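Local coordinates for protein galectin (Ovis aries, PDB 6N44) that probably binds carbohydrates, as a galectin whose beta-sandwich fold offers a beta-galactoside site, and works as an oligomer against parasites in sheep, at residues A[7-12]-A[126-131]. Residues are numbered along the deposited sequence; the frame is centred on the assembly and turned at random.
Sequences PNPYLQ and DVRGDI
Tyr10 and Val127 form an antiparallel hydrogen-bonded pair between strands 10-12 and 126-129, whose axes run at 174°. Tyr10 N donates to Val127 O at 2.8 Å, and Val127 N returns a bond to Tyr10 O at 2.9 Å. Leu11 and Asp126 follow as a non-hydrogen-bonded pair. Ahead of the strand, a cis peptide bond joins Asn8 to Pro9. CB of Asn8 points toward segment 126-131, and CG, anti to the backbone N (chi1 174°), comes near Gly129 O. Asn8 ND2 donates to two carbonyls, Gly129 O at 2.8 Å and, less straight, Ile131 O at 3.3 Å. Both acceptors lie close to the plane of the amide. OD1 of Asn8 accepts from a water that in turn accepts from Gly129 N. On the face shared by Leu11 and Asp126, Pro9 CG sits 3.5 Å from Arg128 CZ, over the centre of one guanidinium face. Within segment 126-131, Arg128 NE meets Asp126 OD1 at 2.9 Å, and NH2 meets OD2 in a salt bridge. Leu11 CD2 lies beside this carboxylate, 3.4 Å from Asp126 OD2. On the other face, Tyr10 CB packs on Val127 CB. Tyr10 and Val127 also touch Leu133 of the second sheet, so this face turns inward, with Tyr10 at its margin. Strand 10-13 is an outermost strand of its sheet within the chain, and strand 124-129 joins it to strand 37-43. The contact fastens the N-terminal strand to the galectin beta-sandwich. Arg128 lies about 7 Å, side chain to side chain, from the galactose-binding Arg55. Two-point pairing with Asp126 restricts the turn of the guanidinium and probably offsets its charge, while the two bonds from Asn8 tie the residues before strand 10-13 to the inverse gamma turn centred on Asp130.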
loop_
_atom_site.group_PDB
_atom_site.type_symbol
_atom_site.label_atom_id
_atom_site.label_comp_id
_atom_site.label_asym_id
_atom_site.label_seq_id
_atom_site.Cartn_x
_atom_site.Cartn_y
_atom_site.Cartn_z
ATOM N N PRO A 7 19.107 -9.277 -8.446
ATOM C CA PRO A 7 20.077 -8.519 -9.240
ATOM C C PRO A 7 20.072 -7.050 -8.848
ATOM O O PRO A 7 19.054 -6.490 -8.441
ATOM C CB PRO A 7 19.585 -8.716 -10.680
ATOM C CG PRO A 7 18.818 -10.001 -10.639
ATOM C CD PRO A 7 18.111 -9.947 -9.297
ATOM N N ASN A 8 21.234 -6.429 -8.970
ATOM C CA ASN A 8 21.391 -5.009 -8.675
ATOM C C ASN A 8 22.235 -4.407 -9.787
ATOM O O ASN A 8 23.409 -4.733 -9.903
ATOM C CB ASN A 8 22.045 -4.811 -7.300
ATOM C CG ASN A 8 22.369 -3.352 -6.997
ATOM O OD1 ASN A 8 22.093 -2.438 -7.788
ATOM N ND2 ASN A 8 22.959 -3.128 -5.839
ATOM N N PRO A 9 21.651 -3.506 -10.598
ATOM C CA PRO A 9 20.307 -2.910 -10.493
ATOM C C PRO A 9 19.147 -3.888 -10.712
ATOM O O PRO A 9 19.273 -4.910 -11.393
ATOM C CB PRO A 9 20.305 -1.832 -11.599
ATOM C CG PRO A 9 21.768 -1.612 -11.924
ATOM C CD PRO A 9 22.419 -2.935 -11.717
ATOM N N TYR A 10 18.030 -3.555 -10.077
ATOM C CA TYR A 10 16.779 -4.291 -10.163
ATOM C C TYR A 10 15.819 -3.462 -10.996
ATOM O O TYR A 10 15.655 -2.269 -10.733
ATOM C CB TYR A 10 16.191 -4.515 -8.771
ATOM C CG TYR A 10 14.830 -5.162 -8.748
ATOM C CD1 TYR A 10 14.701 -6.537 -8.600
ATOM C CD2 TYR A 10 13.658 -4.391 -8.885
ATOM C CE1 TYR A 10 13.427 -7.148 -8.591
ATOM C CE2 TYR A 10 12.403 -4.974 -8.869
ATOM C CZ TYR A 10 12.295 -6.352 -8.722
ATOM O OH TYR A 10 11.053 -6.927 -8.715
ATOM N N LEU A 11 15.197 -4.081 -11.996
ATOM C CA LEU A 11 14.241 -3.405 -12.859
ATOM C C LEU A 11 12.905 -4.119 -12.784
ATOM O O LEU A 11 12.861 -5.359 -12.768
ATOM C CB LEU A 11 14.697 -3.384 -14.337
ATOM C CG LEU A 11 16.026 -2.718 -14.688
ATOM C CD1 LEU A 11 16.235 -2.828 -16.193
ATOM C CD2 LEU A 11 16.048 -1.266 -14.237
ATOM N N GLN A 12 11.816 -3.342 -12.788
ATOM C CA GLN A 12 10.478 -3.930 -12.855
ATOM C C GLN A 12 9.522 -2.986 -13.570
ATOM O O GLN A 12 9.279 -1.874 -13.089
ATOM C CB GLN A 12 9.931 -4.244 -11.465
ATOM C CG GLN A 12 8.599 -4.973 -11.510
ATOM C CD GLN A 12 8.098 -5.331 -10.125
ATOM O OE1 GLN A 12 8.875 -5.762 -9.270
ATOM N NE2 GLN A 12 6.795 -5.138 -9.887
ATOM N N ASP A 126 13.202 1.182 -10.766
ATOM C CA ASP A 126 14.634 0.899 -10.845
ATOM C C ASP A 126 15.204 1.086 -9.452
ATOM O O ASP A 126 15.156 2.195 -8.906
ATOM C CB ASP A 126 15.330 1.831 -11.863
ATOM C CG ASP A 126 16.845 1.586 -11.999
ATOM O OD1 ASP A 126 17.559 1.321 -11.004
ATOM O OD2 ASP A 126 17.351 1.708 -13.127
ATOM N N VAL A 127 15.724 0.007 -8.873
ATOM C CA VAL A 127 16.314 0.026 -7.543
ATOM C C VAL A 127 17.779 -0.359 -7.687
ATOM O O VAL A 127 18.091 -1.412 -8.264
ATOM C CB VAL A 127 15.590 -0.937 -6.584
ATOM C CG1 VAL A 127 16.246 -0.912 -5.202
ATOM C CG2 VAL A 127 14.082 -0.614 -6.511
ATOM N N ARG A 128 18.670 0.475 -7.150
ATOM C CA ARG A 128 20.103 0.220 -7.261
ATOM C C ARG A 128 20.842 0.917 -6.126
ATOM O O ARG A 128 20.270 1.713 -5.373
ATOM C CB ARG A 128 20.646 0.695 -8.606
ATOM C CG ARG A 128 20.552 2.194 -8.816
ATOM C CD ARG A 128 21.168 2.578 -10.174
ATOM N NE ARG A 128 20.385 2.049 -11.289
ATOM C CZ ARG A 128 20.888 1.739 -12.483
ATOM N NH1 ARG A 128 22.187 1.901 -12.725
ATOM N NH2 ARG A 128 20.096 1.254 -13.435
ATOM N N GLY A 129 22.128 0.617 -6.023
ATOM C CA GLY A 129 23.001 1.279 -5.080
ATOM C C GLY A 129 24.014 0.313 -4.495
ATOM O O GLY A 129 24.168 -0.826 -4.936
ATOM N N ASP A 130 24.726 0.785 -3.478
ATOM C CA ASP A 130 25.646 -0.071 -2.731
ATOM C C ASP A 130 24.861 -0.879 -1.697
ATOM O O ASP A 130 24.917 -0.646 -0.487
ATOM C CB ASP A 130 26.729 0.787 -2.096
ATOM C CG ASP A 130 27.400 1.667 -3.114
ATOM O OD1 ASP A 130 28.143 1.106 -3.955
ATOM O OD2 ASP A 130 27.153 2.894 -3.100
ATOM N N ILE A 131 24.106 -1.859 -2.204
ATOM C CA ILE A 131 23.150 -2.582 -1.377
ATOM C C ILE A 131 23.150 -4.061 -1.733
ATOM O O ILE A 131 23.461 -4.452 -2.862
ATOM C CB ILE A 131 21.715 -2.003 -1.530
ATOM C CG1 ILE A 131 21.254 -2.085 -2.984
ATOM C CG2 ILE A 131 21.643 -0.559 -1.050
ATOM C CD1 ILE A 131 19.786 -1.696 -3.183
HETATM O O HOH W 1 23.931 -0.786 -8.382
#